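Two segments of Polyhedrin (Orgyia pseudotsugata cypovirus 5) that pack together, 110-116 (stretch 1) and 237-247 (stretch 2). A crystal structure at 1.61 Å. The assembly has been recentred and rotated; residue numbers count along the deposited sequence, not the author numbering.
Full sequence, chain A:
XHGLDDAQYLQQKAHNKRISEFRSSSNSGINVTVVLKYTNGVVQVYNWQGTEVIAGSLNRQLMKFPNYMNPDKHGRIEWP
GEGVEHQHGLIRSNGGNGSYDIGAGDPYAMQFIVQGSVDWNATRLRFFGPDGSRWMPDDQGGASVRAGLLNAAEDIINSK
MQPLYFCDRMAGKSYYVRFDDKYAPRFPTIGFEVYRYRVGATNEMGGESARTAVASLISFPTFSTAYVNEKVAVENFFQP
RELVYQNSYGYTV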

# COMPACT_ATOMS: atom_id res chain seq x y z
N MET A 110 11.26 18.49 6.62
CA MET A 110 10.43 17.48 7.24
C MET A 110 10.90 17.23 8.68
O MET A 110 12.08 17.38 8.99
N GLN A 111 9.95 16.90 9.54
CA GLN A 111 10.26 16.33 10.85
C GLN A 111 9.85 14.85 10.81
O GLN A 111 8.73 14.53 10.43
N PHE A 112 10.76 13.97 11.20
CA PHE A 112 10.51 12.54 11.22
C PHE A 112 10.50 12.16 12.70
O PHE A 112 11.51 12.31 13.39
N ILE A 113 9.34 11.73 13.20
CA ILE A 113 9.18 11.49 14.63
C ILE A 113 8.85 10.03 14.87
O ILE A 113 7.94 9.49 14.26
N VAL A 114 9.58 9.39 15.78
CA VAL A 114 9.34 7.98 16.08
C VAL A 114 9.05 7.86 17.57
O VAL A 114 9.82 8.37 18.37
N GLN A 115 7.94 7.23 17.94
CA GLN A 115 7.54 7.16 19.35
C GLN A 115 7.10 5.75 19.78
O GLN A 115 6.42 5.05 19.03
N GLY A 116 7.49 5.33 20.98
CA GLY A 116 7.09 4.03 21.50
C GLY A 116 8.31 3.35 22.08
O GLY A 116 9.34 3.98 22.22
N PHE A 237 -4.37 17.56 16.72
CA PHE A 237 -3.95 16.20 16.43
C PHE A 237 -2.90 15.68 17.42
O PHE A 237 -3.17 14.72 18.16
N PHE A 238 -1.72 16.28 17.44
CA PHE A 238 -0.62 15.70 18.24
C PHE A 238 -0.89 15.67 19.73
O PHE A 238 -0.73 14.64 20.38
N GLN A 239 -1.29 16.80 20.28
CA GLN A 239 -1.51 16.82 21.72
C GLN A 239 -2.54 15.81 22.22
O GLN A 239 -2.24 15.01 23.11
N PRO A 240 -3.75 15.80 21.63
CA PRO A 240 -4.76 14.84 22.10
C PRO A 240 -4.37 13.36 21.90
O PRO A 240 -4.83 12.52 22.67
N ARG A 241 -3.56 13.06 20.89
CA ARG A 241 -3.12 11.67 20.65
C ARG A 241 -1.98 11.30 21.59
O ARG A 241 -1.53 10.15 21.60
N GLU A 242 -1.50 12.28 22.36
CA GLU A 242 -0.31 12.13 23.21
C GLU A 242 0.89 11.68 22.38
O GLU A 242 1.73 10.88 22.83
N LEU A 243 0.98 12.25 21.18
CA LEU A 243 2.13 12.09 20.30
C LEU A 243 3.09 13.25 20.54
O LEU A 243 2.71 14.41 20.37
N VAL A 244 4.33 12.96 20.92
CA VAL A 244 5.30 14.03 21.07
C VAL A 244 5.70 14.60 19.73
O VAL A 244 5.63 13.93 18.70
N TYR A 245 6.11 15.86 19.75
CA TYR A 245 6.33 16.62 18.53
C TYR A 245 7.24 17.77 18.92
O TYR A 245 7.06 18.38 19.96
N GLN A 246 8.21 18.08 18.07
CA GLN A 246 9.08 19.21 18.36
C GLN A 246 8.66 20.41 17.51
O GLN A 246 8.61 20.33 16.28
N ASN A 247 8.33 21.52 18.16
CA ASN A 247 7.86 22.65 17.36
C ASN A 247 8.97 23.47 16.70
O ASN A 247 10.16 23.17 16.87

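Alternation along the strand of stretch 1 sets the pattern of this contact. Gln 111, Ile 113 and Gln 115 point their CA-to-CB bonds toward stretch 2, whereas that of Val 114 points away and Phe 112 is out of reach. The three inward residues lie 7.0 to 8.1 Å, CA to CA, from Gln 246, Tyr 245 and Leu 243 respectively. This spacing leaves no backbone-to-backbone hydrogen bond between the stretches; the two glutamine side chains bridge the gap instead.

Gln 115 has the largest covered area, 79 Å². With chi1 at 170° and chi2 at 174° (both t), its chain is extended, and chi3 of -16° sets the amide against the loop that follows the helix. Its OE1 accepts from Val 244 N at 2.8 Å (N-H...acceptor angle 153°), while its NE2 donates to Glu 242 O at 3.0 Å in a nearly linear bond of 173°. One amide thus meets both a peptide NH and a carbonyl just beyond the helix, where Glu 242, at phi/psi 56/39, is the positive-phi residue of a Schellman motif. Water 2 closes a further link, donating to Gln 115 OE1 at 2.8 Å and to Val 244 O at 2.9 Å. The side chains of Leu 243 and Val 244 flank the same oxygen: OE1 of Gln 115 lies 3.7 Å from Leu 243 CD2 and 3.3 Å from Val 244 CG2.

Gln 111, covered over 65 Å², repeats the device with chi1 at -173° and chi2 at -179° (again both t), and chi3 at 170°. Here both backbone partners belong to a single residue: Gln 246 N donates to Gln 111 OE1 at 3.0 Å (154°), and Gln 111 NE2 donates to Gln 246 O at 2.9 Å, with a more bent angle of 131°. That NE2 also sits over one face of the Tyr 245 ring, 3.7 Å from Tyr 245 CZ, and donates to water 1 at 2.9 Å. Water 1 in turn donates to Tyr 245 OH at 2.9 Å, tying amide and phenol together.

Between the two glutamines, Ile 113 (58 Å²) supplies the apolar part. Its m, t rotamer (-42°, 170°) carries CD1 to 3.6 Å from Tyr 245 CD2 and 4.4 Å from Phe 238 CE1, obliquely to both rings. Its other branch meets backbone, with Ile 113 CG2 3.5 Å from Val 244 O. Tyr 245 starts sideways from its CA, but chi1 of 177° (t) brings the end of its side chain nearer to the strand.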

# COMPACT_ATOMS: atom_id res chain seq x y z
CB MET A 110 10.48 16.18 6.43
CG MET A 110 10.23 14.90 7.20
SD MET A 110 10.65 13.49 6.14
CE MET A 110 12.24 13.98 5.62
CB GLN A 111 9.52 17.08 11.96
CG GLN A 111 9.97 16.62 13.33
CD GLN A 111 9.25 17.30 14.48
OE1 GLN A 111 9.40 16.89 15.63
NE2 GLN A 111 8.47 18.35 14.17
CB PHE A 112 11.62 11.82 10.45
CG PHE A 112 11.51 10.30 10.44
CD1 PHE A 112 10.54 9.67 9.68
CD2 PHE A 112 12.42 9.51 11.15
CE1 PHE A 112 10.43 8.27 9.66
CE2 PHE A 112 12.33 8.11 11.11
CZ PHE A 112 11.35 7.50 10.36
CB ILE A 113 8.04 12.34 15.22
CG1 ILE A 113 8.09 13.76 14.67
CG2 ILE A 113 8.09 12.29 16.74
CD1 ILE A 113 6.86 14.60 15.01
CB VAL A 114 10.57 7.12 15.74
CG1 VAL A 114 10.30 5.65 16.04
CG2 VAL A 114 10.96 7.30 14.26
CB GLN A 115 6.42 8.18 19.62
CG GLN A 115 5.75 8.04 20.99
CD GLN A 115 4.75 9.15 21.27
OE1 GLN A 115 4.76 10.19 20.61
NE2 GLN A 115 3.89 8.93 22.27
CB PHE A 237 -3.43 16.05 14.98
CG PHE A 237 -2.93 14.66 14.68
CD1 PHE A 237 -3.83 13.61 14.59
CD2 PHE A 237 -1.58 14.40 14.55
CE1 PHE A 237 -3.39 12.31 14.35
CE2 PHE A 237 -1.12 13.09 14.31
CZ PHE A 237 -2.03 12.05 14.22
CB PHE A 238 0.70 16.42 17.98
CG PHE A 238 1.25 16.17 16.62
CD1 PHE A 238 1.94 14.99 16.35
CD2 PHE A 238 1.02 17.06 15.58
CE1 PHE A 238 2.43 14.73 15.08
CE2 PHE A 238 1.51 16.80 14.30
CZ PHE A 238 2.22 15.63 14.06
CB GLN A 239 -1.75 18.24 22.24
CG GLN A 239 -0.42 18.88 22.58
CD GLN A 239 -0.50 20.32 23.00
OE1 GLN A 239 -1.56 20.94 22.97
NE2 GLN A 239 0.66 20.87 23.39
CB PRO A 240 -5.99 15.18 21.26
CG PRO A 240 -5.76 16.60 20.80
CD PRO A 240 -4.28 16.76 20.64
CB ARG A 241 -2.65 11.47 19.20
CG ARG A 241 -3.73 11.45 18.13
CD ARG A 241 -4.35 10.05 17.90
NE ARG A 241 -3.33 9.00 17.81
CZ ARG A 241 -2.82 8.51 16.69
NH1 ARG A 241 -3.24 8.93 15.50
NH2 ARG A 241 -1.88 7.57 16.75
CB GLU A 242 -0.58 11.21 24.43
CG GLU A 242 -1.71 11.74 25.30
CD GLU A 242 -1.96 10.95 26.59
OE1 GLU A 242 -1.03 10.26 27.07
OE2 GLU A 242 -3.09 11.03 27.11
CB LEU A 243 1.68 12.08 18.84
CG LEU A 243 0.93 10.83 18.37
CD1 LEU A 243 0.28 11.05 17.02
CD2 LEU A 243 1.90 9.67 18.30
CB VAL A 244 6.56 13.62 21.87
CG1 VAL A 244 6.23 13.52 23.37
CG2 VAL A 244 7.15 12.33 21.31
CB TYR A 245 4.97 17.16 18.06
CG TYR A 245 5.01 18.04 16.85
CD1 TYR A 245 5.27 19.40 16.95
CD2 TYR A 245 4.75 17.52 15.58
CE1 TYR A 245 5.30 20.22 15.84
CE2 TYR A 245 4.77 18.34 14.45
CZ TYR A 245 5.05 19.68 14.59
OH TYR A 245 5.08 20.49 13.49
CB GLN A 246 10.54 18.85 18.10
CG GLN A 246 11.50 19.97 18.49
CD GLN A 246 12.92 19.66 18.10
OE1 GLN A 246 13.31 19.81 16.94
NE2 GLN A 246 13.72 19.18 19.06
CB ASN A 247 6.88 23.53 18.16
CG ASN A 247 7.57 24.39 19.23
OD1 ASN A 247 8.79 24.53 19.27
ND2 ASN A 247 6.75 24.98 20.09
O HOH W 1 7.38 19.84 11.87
O HOH W 2 5.19 11.19 18.05